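Local coordinates for chromosomal replication initiator protein DnaA (Aquifex aeolicus, PDB 1L8Q) that probably starts and regulates chromosomal replication by binding the replication origin as an ATP-bound AAA+ protein that assembles into a filament, at residues A[265-268]-A[269-273]; A[309-312]-A[313-317]; A[146-149]-A[150-154]. All blocks are in the same frame, centred on the assembly; numbering follows the deposited sequence.

Interaction 1 (A[265-268]-A[269-273]); sequences MYLC and RKVCS
R269 N donates to M265 O at 2.8 Å, an i to i+4 helical bond. Its side chain leaves this turn: CG stands anti to the backbone N (chi1 -177°), and the chain bends at chi2 on its way to NH1, which hydrogen-bonds to A274 O. K270 carries the main side-chain contact. Besides its N to Y266 O bond of 2.6 Å, it lays CG over one face of the Y266 ring, 3.6 Å from the centroid and displaced toward the rim, a CH-pi contact made by the aliphatic part of the lysine. L267 CD2 meets the same ring at its edge, in plane. V271 follows with N on L267 O at 2.7 Å, its CG2 lying 4.3 Å from L267 CD2. At C272 the pattern frays: its N makes two weak bonds, to L267 O and C268 O. S273 then leaves helical backbone angles, with positive phi. Around this turn of helix 258-272, in the helix-turn-helix region of domain IV, Y266, L267 and V271 rest on helix 308-323, C268 and C272 on L230 of helix 216-241, and Y266 and R269 on I295 of helix 290-300.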
HETATM    1  N   MSE A 265      14.141   6.166 -19.261  1.00 65.74           N
HETATM    2  CA  MSE A 265      13.264   5.906 -18.134  1.00 64.64           C
HETATM    3  C   MSE A 265      13.601   6.878 -17.004  1.00 63.59           C
HETATM    4  O   MSE A 265      12.708   7.469 -16.392  1.00 63.51           O
HETATM    5  CB  MSE A 265      13.406   4.459 -17.657  1.00 64.84           C
HETATM    6  CG  MSE A 265      12.840   3.439 -18.619  1.00 65.21           C
HETATM    7 SE   MSE A 265      13.265   1.610 -18.125  1.00 67.42          SE
HETATM    8  CE  MSE A 265      12.340   0.702 -19.553  1.00 66.63           C
ATOM      9  N   TYR A 266      14.897   7.055 -16.752  1.00 62.06           N
ATOM     10  CA  TYR A 266      15.355   7.975 -15.717  1.00 60.43           C
ATOM     11  C   TYR A 266      14.867   9.389 -15.993  1.00 59.14           C
ATOM     12  O   TYR A 266      14.381  10.078 -15.095  1.00 59.13           O
ATOM     13  CB  TYR A 266      16.885   7.956 -15.608  1.00 60.38           C
ATOM     14  CG  TYR A 266      17.419   8.846 -14.514  1.00 59.96           C
ATOM     15  CD1 TYR A 266      17.550   8.375 -13.210  1.00 60.19           C
ATOM     16  CD2 TYR A 266      17.791  10.158 -14.781  1.00 59.28           C
ATOM     17  CE1 TYR A 266      18.040   9.190 -12.202  1.00 60.85           C
ATOM     18  CE2 TYR A 266      18.272  10.978 -13.787  1.00 60.16           C
ATOM     19  CZ  TYR A 266      18.401  10.492 -12.499  1.00 61.04           C
ATOM     20  OH  TYR A 266      18.882  11.312 -11.506  1.00 61.39           O
ATOM     21  N   LEU A 267      14.986   9.815 -17.240  1.00 57.57           N
ATOM     22  CA  LEU A 267      14.554  11.151 -17.611  1.00 56.28           C
ATOM     23  C   LEU A 267      13.031  11.307 -17.501  1.00 55.61           C
ATOM     24  O   LEU A 267      12.532  12.363 -17.093  1.00 55.33           O
ATOM     25  CB  LEU A 267      15.045  11.505 -19.012  1.00 56.13           C
ATOM     26  CG  LEU A 267      16.565  11.610 -19.154  1.00 55.46           C
ATOM     27  CD1 LEU A 267      16.933  12.474 -20.340  1.00 55.05           C
ATOM     28  CD2 LEU A 267      17.166  12.178 -17.893  1.00 55.23           C
ATOM     29  N   CYS A 268      12.301  10.256 -17.866  1.00 54.61           N
ATOM     30  CA  CYS A 268      10.849  10.272 -17.760  1.00 53.42           C
ATOM     31  C   CYS A 268      10.491  10.369 -16.304  1.00 52.99           C
ATOM     32  O   CYS A 268       9.593  11.122 -15.922  1.00 53.09           O
ATOM     33  CB  CYS A 268      10.243   9.001 -18.350  1.00 53.54           C
ATOM     34  SG  CYS A 268       9.989   9.038 -20.139  1.00 52.30           S
ATOM     35  N   ARG A 269      11.205   9.616 -15.481  1.00 52.07           N
ATOM     36  CA  ARG A 269      10.953   9.629 -14.053  1.00 51.68           C
ATOM     37  C   ARG A 269      11.359  10.958 -13.439  1.00 51.27           C
ATOM     38  O   ARG A 269      10.569  11.601 -12.772  1.00 51.22           O
ATOM     39  CB  ARG A 269      11.690   8.474 -13.352  1.00 51.57           C
ATOM     40  CG  ARG A 269      11.430   8.375 -11.855  1.00 51.11           C
ATOM     41  CD  ARG A 269       9.962   8.235 -11.468  1.00 50.44           C
ATOM     42  NE  ARG A 269       9.818   7.549 -10.191  1.00 51.49           N
ATOM     43  CZ  ARG A 269       8.708   7.527  -9.466  1.00 52.08           C
ATOM     44  NH1 ARG A 269       7.619   8.163  -9.886  1.00 52.68           N
ATOM     45  NH2 ARG A 269       8.687   6.866  -8.315  1.00 51.47           N
ATOM     46  N   LYS A 270      12.582  11.389 -13.702  1.00 50.88           N
ATOM     47  CA  LYS A 270      13.107  12.560 -13.011  1.00 50.60           C
ATOM     48  C   LYS A 270      12.712  13.909 -13.618  1.00 49.97           C
ATOM     49  O   LYS A 270      12.525  14.894 -12.892  1.00 49.64           O
ATOM     50  CB  LYS A 270      14.626  12.448 -12.847  1.00 50.48           C
ATOM     51  CG  LYS A 270      15.061  11.254 -11.991  1.00 51.49           C
ATOM     52  CD  LYS A 270      14.499  11.351 -10.568  1.00 53.75           C
ATOM     53  CE  LYS A 270      15.280  10.472  -9.598  1.00 54.94           C
ATOM     54  NZ  LYS A 270      15.097  10.916  -8.187  1.00 56.36           N
ATOM     55  N   VAL A 271      12.580  13.954 -14.939  1.00 49.14           N
ATOM     56  CA  VAL A 271      12.276  15.209 -15.606  1.00 49.19           C
ATOM     57  C   VAL A 271      10.775  15.505 -15.751  1.00 49.45           C
ATOM     58  O   VAL A 271      10.351  16.633 -15.580  1.00 48.66           O
ATOM     59  CB  VAL A 271      12.973  15.308 -16.971  1.00 49.36           C
ATOM     60  CG1 VAL A 271      12.482  16.518 -17.730  1.00 48.69           C
ATOM     61  CG2 VAL A 271      14.484  15.369 -16.786  1.00 48.79           C
ATOM     62  N   CYS A 272       9.975  14.487 -16.045  1.00 50.08           N
ATOM     63  CA  CYS A 272       8.541  14.689 -16.203  1.00 51.00           C
ATOM     64  C   CYS A 272       7.698  14.178 -15.044  1.00 51.16           C
ATOM     65  O   CYS A 272       6.474  14.275 -15.090  1.00 50.96           O
ATOM     66  CB  CYS A 272       8.041  14.076 -17.503  1.00 51.16           C
ATOM     67  SG  CYS A 272       8.640  14.911 -18.981  1.00 53.00           S
ATOM     68  N   SER A 273       8.343  13.642 -14.009  1.00 51.40           N
ATOM     69  CA  SER A 273       7.608  13.156 -12.834  1.00 51.85           C
ATOM     70  C   SER A 273       6.560  12.122 -13.198  1.00 51.26           C
ATOM     71  O   SER A 273       5.449  12.167 -12.694  1.00 51.28           O
ATOM     72  CB  SER A 273       6.927  14.317 -12.114  1.00 51.87           C
ATOM     73  OG  SER A 273       7.880  15.088 -11.404  1.00 54.82           O
TER

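Interaction 2 (A[309-312]-A[313-317])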
ATOM      1  N   LYS A 309      27.373  11.632 -13.536  1.00 72.14           N
ATOM      2  CA  LYS A 309      26.357  12.526 -12.997  1.00 71.52           C
ATOM      3  C   LYS A 309      26.158  13.762 -13.869  1.00 70.80           C
ATOM      4  O   LYS A 309      25.025  14.175 -14.123  1.00 70.82           O
ATOM      5  CB  LYS A 309      26.728  12.953 -11.575  1.00 71.61           C
ATOM      6  CG  LYS A 309      26.869  11.799 -10.601  1.00 72.56           C
ATOM      7  CD  LYS A 309      27.375  12.271  -9.240  1.00 74.03           C
ATOM      8  CE  LYS A 309      26.358  13.168  -8.542  1.00 75.21           C
ATOM      9  NZ  LYS A 309      26.776  13.487  -7.140  1.00 75.61           N
ATOM     10  N   HIS A 310      27.262  14.344 -14.324  1.00 69.86           N
ATOM     11  CA  HIS A 310      27.221  15.563 -15.132  1.00 68.90           C
ATOM     12  C   HIS A 310      26.571  15.352 -16.489  1.00 67.75           C
ATOM     13  O   HIS A 310      25.944  16.261 -17.031  1.00 67.51           O
ATOM     14  CB  HIS A 310      28.627  16.144 -15.302  1.00 69.21           C
ATOM     15  CG  HIS A 310      29.071  16.984 -14.147  1.00 70.17           C
ATOM     16  ND1 HIS A 310      30.059  16.583 -13.271  1.00 71.12           N
ATOM     17  CD2 HIS A 310      28.653  18.198 -13.715  1.00 70.38           C
ATOM     18  CE1 HIS A 310      30.236  17.518 -12.354  1.00 71.35           C
ATOM     19  NE2 HIS A 310      29.394  18.508 -12.600  1.00 71.06           N
ATOM     20  N   LEU A 311      26.743  14.162 -17.048  1.00 66.42           N
ATOM     21  CA  LEU A 311      26.094  13.837 -18.297  1.00 65.31           C
ATOM     22  C   LEU A 311      24.589  13.884 -18.039  1.00 64.80           C
ATOM     23  O   LEU A 311      23.895  14.797 -18.482  1.00 64.47           O
ATOM     24  CB  LEU A 311      26.493  12.438 -18.757  1.00 65.05           C
ATOM     25  CG  LEU A 311      26.715  12.232 -20.259  1.00 64.32           C
ATOM     26  CD1 LEU A 311      26.067  10.933 -20.713  1.00 63.78           C
ATOM     27  CD2 LEU A 311      26.197  13.406 -21.081  1.00 63.26           C
ATOM     28  N   VAL A 312      24.103  12.899 -17.297  1.00 64.11           N
ATOM     29  CA  VAL A 312      22.701  12.829 -16.943  1.00 63.45           C
ATOM     30  C   VAL A 312      22.180  14.212 -16.586  1.00 62.86           C
ATOM     31  O   VAL A 312      21.107  14.617 -17.034  1.00 62.90           O
ATOM     32  CB  VAL A 312      22.478  11.888 -15.747  1.00 63.60           C
ATOM     33  CG1 VAL A 312      21.080  12.085 -15.166  1.00 63.84           C
ATOM     34  CG2 VAL A 312      22.698  10.441 -16.161  1.00 63.28           C
ATOM     35  N   GLY A 313      22.949  14.938 -15.785  1.00 62.02           N
ATOM     36  CA  GLY A 313      22.561  16.272 -15.368  1.00 61.05           C
ATOM     37  C   GLY A 313      22.316  17.174 -16.559  1.00 60.17           C
ATOM     38  O   GLY A 313      21.337  17.921 -16.604  1.00 60.11           O
ATOM     39  N   PHE A 314      23.208  17.093 -17.535  1.00 59.15           N
ATOM     40  CA  PHE A 314      23.089  17.897 -18.733  1.00 58.30           C
ATOM     41  C   PHE A 314      21.875  17.464 -19.571  1.00 57.90           C
ATOM     42  O   PHE A 314      21.167  18.298 -20.142  1.00 57.54           O
ATOM     43  CB  PHE A 314      24.366  17.781 -19.551  1.00 58.27           C
ATOM     44  CG  PHE A 314      24.324  18.529 -20.835  1.00 57.92           C
ATOM     45  CD1 PHE A 314      24.516  19.896 -20.856  1.00 58.10           C
ATOM     46  CD2 PHE A 314      24.093  17.870 -22.027  1.00 57.39           C
ATOM     47  CE1 PHE A 314      24.483  20.594 -22.048  1.00 58.38           C
ATOM     48  CE2 PHE A 314      24.051  18.560 -23.216  1.00 57.68           C
ATOM     49  CZ  PHE A 314      24.251  19.926 -23.228  1.00 57.89           C
ATOM     50  N   LEU A 315      21.644  16.160 -19.639  1.00 57.33           N
ATOM     51  CA  LEU A 315      20.519  15.625 -20.384  1.00 57.02           C
ATOM     52  C   LEU A 315      19.198  16.076 -19.753  1.00 56.86           C
ATOM     53  O   LEU A 315      18.238  16.414 -20.455  1.00 56.14           O
ATOM     54  CB  LEU A 315      20.593  14.096 -20.435  1.00 57.04           C
ATOM     55  CG  LEU A 315      21.791  13.496 -21.172  1.00 57.06           C
ATOM     56  CD1 LEU A 315      21.735  11.978 -21.137  1.00 57.13           C
ATOM     57  CD2 LEU A 315      21.826  13.997 -22.598  1.00 56.55           C
ATOM     58  N   GLU A 316      19.169  16.083 -18.422  1.00 56.73           N
ATOM     59  CA  GLU A 316      17.998  16.504 -17.670  1.00 56.46           C
ATOM     60  C   GLU A 316      17.631  17.929 -18.020  1.00 56.38           C
ATOM     61  O   GLU A 316      16.474  18.233 -18.290  1.00 56.09           O
ATOM     62  CB  GLU A 316      18.266  16.400 -16.168  1.00 56.41           C
ATOM     63  CG  GLU A 316      18.353  14.980 -15.642  1.00 56.52           C
ATOM     64  CD  GLU A 316      18.762  14.934 -14.186  1.00 57.49           C
ATOM     65  OE1 GLU A 316      19.226  15.970 -13.669  1.00 57.58           O
ATOM     66  OE2 GLU A 316      18.615  13.867 -13.557  1.00 58.22           O
ATOM     67  N   LYS A 317      18.628  18.804 -18.028  1.00 56.70           N
ATOM     68  CA  LYS A 317      18.401  20.219 -18.292  1.00 57.33           C
ATOM     69  C   LYS A 317      17.933  20.470 -19.725  1.00 57.56           C
ATOM     70  O   LYS A 317      17.005  21.238 -19.965  1.00 57.37           O
ATOM     71  CB  LYS A 317      19.658  21.032 -17.964  1.00 57.50           C
ATOM     72  CG  LYS A 317      19.996  21.049 -16.465  1.00 58.10           C
ATOM     73  CD  LYS A 317      21.447  21.446 -16.203  1.00 59.78           C
ATOM     74  CE  LYS A 317      21.759  21.456 -14.700  1.00 60.03           C
ATOM     75  NZ  LYS A 317      21.234  20.233 -14.004  1.00 59.94           N
TER
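V312 and E316 meet one turn apart on helix 308-323, the last helix of the DNA-binding domain IV, where regular i to i+4 bonding runs through the whole segment. The close-packed side of the turn faces helices 258-272 and 216-241. There E316 N reaches V312 O at 2.8 Å, and the E316 side chain runs extended beyond CG, crossing V312 obliquely. The carboxylate comes to V312 through OE2, which lies 3.4 Å from V312 CG1. A chi1 of 166° swings that methyl to the side opposite the V312 backbone N, leaving CG2 beside the nitrogen. OE2 also forms a weak hydrogen bond with Y266 OH, so one carboxylate oxygen touches both a methyl of its own helix and the phenol of Y266 on the neighbouring one. Replaced by an alanine, E316 would lose its carboxylate, which would probably leave Y266 OH without this weak hydrogen-bond partner and take away the OE2 contact on V312 CG1. L315, buried like V312, reaches I263 and L267 of helix 258-272 and F236 and Y240 of helix 216-241. Within its own helix it meets L311 more loosely, L315 CG to L311 CD2 at 4.4 Å, while L315 N hydrogen-bonds to L311 O.

The outer side is held chiefly by backbone. The side chains of K309 and H310 set off away from the next turn, but K309 O accepts from G313 N at 2.8 Å and H310 O from F314 N at 2.9 Å. The F314 ring leads outward from an exposed position. K317 bends only at the end of its chain (chi4 46°), bringing NZ weakly to G313 O at 3.5 Å, the oxygen that also accepts K317 N at 3.2 Å.

Interaction 3 (A[146-149]-A[150-154])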
ATOM      1  N   ASP A 146      10.999  -9.849   9.212  1.00 29.23           N
ATOM      2  CA  ASP A 146      12.356  -9.722   9.731  1.00 30.16           C
ATOM      3  C   ASP A 146      12.320  -8.762  10.908  1.00 29.41           C
ATOM      4  O   ASP A 146      11.542  -7.810  10.917  1.00 29.52           O
ATOM      5  CB  ASP A 146      13.301  -9.163   8.670  1.00 31.06           C
ATOM      6  CG  ASP A 146      13.715 -10.206   7.653  1.00 33.81           C
ATOM      7  OD1 ASP A 146      12.890 -10.531   6.760  1.00 35.68           O
ATOM      8  OD2 ASP A 146      14.845 -10.763   7.678  1.00 37.15           O
ATOM      9  N   GLY A 147      13.136  -9.027  11.914  1.00 28.47           N
ATOM     10  CA  GLY A 147      13.202  -8.152  13.059  1.00 27.25           C
ATOM     11  C   GLY A 147      12.148  -8.369  14.121  1.00 26.51           C
ATOM     12  O   GLY A 147      12.165  -7.687  15.141  1.00 26.95           O
ATOM     13  N   VAL A 148      11.204  -9.274  13.892  1.00 25.61           N
ATOM     14  CA  VAL A 148      10.234  -9.598  14.943  1.00 24.67           C
ATOM     15  C   VAL A 148      10.646 -10.921  15.537  1.00 24.78           C
ATOM     16  O   VAL A 148      11.011 -11.830  14.813  1.00 24.39           O
ATOM     17  CB  VAL A 148       8.802  -9.684  14.412  1.00 24.61           C
ATOM     18  CG1 VAL A 148       7.870 -10.307  15.447  1.00 22.50           C
ATOM     19  CG2 VAL A 148       8.313  -8.322  14.009  1.00 23.71           C
ATOM     20  N   SER A 149      10.617 -11.030  16.858  1.00 25.11           N
ATOM     21  CA  SER A 149      11.100 -12.250  17.501  1.00 25.13           C
ATOM     22  C   SER A 149      10.451 -13.497  16.927  1.00 25.27           C
ATOM     23  O   SER A 149       9.338 -13.455  16.401  1.00 25.38           O
ATOM     24  CB  SER A 149      10.842 -12.213  18.987  1.00 24.68           C
ATOM     25  OG  SER A 149       9.504 -12.586  19.227  1.00 25.59           O
ATOM     26  N   ASP A 150      11.154 -14.614  17.062  1.00 26.12           N
ATOM     27  CA  ASP A 150      10.681 -15.908  16.619  1.00 26.44           C
ATOM     28  C   ASP A 150       9.487 -16.354  17.432  1.00 26.47           C
ATOM     29  O   ASP A 150       8.555 -16.948  16.910  1.00 26.48           O
ATOM     30  CB  ASP A 150      11.796 -16.937  16.760  1.00 26.89           C
ATOM     31  CG  ASP A 150      12.753 -16.930  15.576  1.00 28.59           C
ATOM     32  OD1 ASP A 150      12.339 -16.497  14.482  1.00 29.28           O
ATOM     33  OD2 ASP A 150      13.941 -17.338  15.648  1.00 31.79           O
ATOM     34  N   ARG A 151       9.499 -16.053  18.712  1.00 26.75           N
ATOM     35  CA  ARG A 151       8.435 -16.523  19.554  1.00 27.49           C
ATOM     36  C   ARG A 151       7.134 -15.842  19.200  1.00 27.10           C
ATOM     37  O   ARG A 151       6.079 -16.471  19.234  1.00 27.35           O
ATOM     38  CB  ARG A 151       8.783 -16.351  21.035  1.00 28.10           C
ATOM     39  CG  ARG A 151       8.638 -14.925  21.582  1.00 31.46           C
ATOM     40  CD  ARG A 151       8.755 -14.866  23.109  1.00 35.59           C
ATOM     41  NE  ARG A 151       9.063 -13.543  23.637  1.00 37.78           N
ATOM     42  CZ  ARG A 151       9.530 -13.348  24.859  1.00 39.96           C
ATOM     43  NH1 ARG A 151       9.747 -14.394  25.644  1.00 41.03           N
ATOM     44  NH2 ARG A 151       9.794 -12.121  25.299  1.00 41.39           N
ATOM     45  N   LEU A 152       7.199 -14.564  18.845  1.00 26.40           N
ATOM     46  CA  LEU A 152       5.993 -13.858  18.438  1.00 25.99           C
ATOM     47  C   LEU A 152       5.488 -14.437  17.140  1.00 26.23           C
ATOM     48  O   LEU A 152       4.269 -14.586  16.935  1.00 26.40           O
ATOM     49  CB  LEU A 152       6.238 -12.356  18.276  1.00 25.89           C
ATOM     50  CG  LEU A 152       6.065 -11.473  19.520  1.00 23.83           C
ATOM     51  CD1 LEU A 152       6.670 -10.120  19.274  1.00 23.07           C
ATOM     52  CD2 LEU A 152       4.609 -11.341  19.899  1.00 21.36           C
ATOM     53  N   VAL A 153       6.420 -14.782  16.260  1.00 25.92           N
ATOM     54  CA  VAL A 153       6.038 -15.377  14.996  1.00 25.54           C
ATOM     55  C   VAL A 153       5.387 -16.755  15.167  1.00 25.88           C
ATOM     56  O   VAL A 153       4.396 -17.048  14.492  1.00 26.37           O
ATOM     57  CB  VAL A 153       7.214 -15.422  13.973  1.00 25.59           C
ATOM     58  CG1 VAL A 153       6.882 -16.312  12.781  1.00 22.02           C
ATOM     59  CG2 VAL A 153       7.542 -14.020  13.508  1.00 25.31           C
ATOM     60  N   SER A 154       5.905 -17.590  16.068  1.00 25.52           N
ATOM     61  CA  SER A 154       5.276 -18.902  16.260  1.00 26.04           C
ATOM     62  C   SER A 154       3.876 -18.670  16.759  1.00 25.69           C
ATOM     63  O   SER A 154       2.908 -19.202  16.208  1.00 25.77           O
ATOM     64  CB  SER A 154       6.025 -19.779  17.253  1.00 25.97           C
ATOM     65  OG  SER A 154       7.156 -19.109  17.745  1.00 30.00           O
TER
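V148 and L152 set their side chains at about a right angle, with V148 CG1 touching L152 CB at 3.9 Å and CD1 only slightly farther off. The same V148 CG1 lies 4.2 Å from V153 CG2, so V148 bridges two successive residues of the following helix. CG1 can serve both because chi1, at 168°, turns it away from the V148 backbone N. S149, between them, turns its hydroxyl back over the first turn: with chi1 at 81°, OG sits in the crowded position between backbone N and carbonyl carbon and accepts from L152 N at 3.1 Å, with a fairly straight N-H...O angle of 160°. S149 is thus the N-cap of helix 150-157, in the AAA+ domain. The helix probably belongs to the box VII segment that in relatives carries an arginine finger.

S149 OG lies alongside carbon as well as nitrogen, 3.4 Å from both L152 CB and R151 CG. S149 O accepts from V153 N at 3.2 Å, the first i to i+4 bond of the helix. R151 keeps its chain extended from CG to NE and makes a cation-pi contact with F121 of helix 114-129. Q117 of that helix holds the approach to the cap at two points, its OE1 accepting from S149 N and its NE2 donating to G147 O, while L152 packs on Q117 and F120. T116 and K113, which bind single-stranded DNA, lie about 8 Å away, from the side chains of L152 and V148 respectively.

From the N terminus, interaction 3 comes first, at the junction where the loop after strand 133-138 enters helix 150-157 in the AAA+ domain, beside helix 114-129. Interactions 1 and 2 follow in domain IV, in the C-terminal part of helix 258-272 and within helix 308-323. Each joins residues adjoining in sequence, so none closes a long loop, and the three run in series without nesting or crossing. Interactions 1 and 2 have centres 12 Å apart and touch: Y266, L267 and V271 meet V312 and E316, tying the two helices together. Interaction 3 stays separate, its nearest atoms about 23 Å from interaction 1 and about 31 Å from interaction 2.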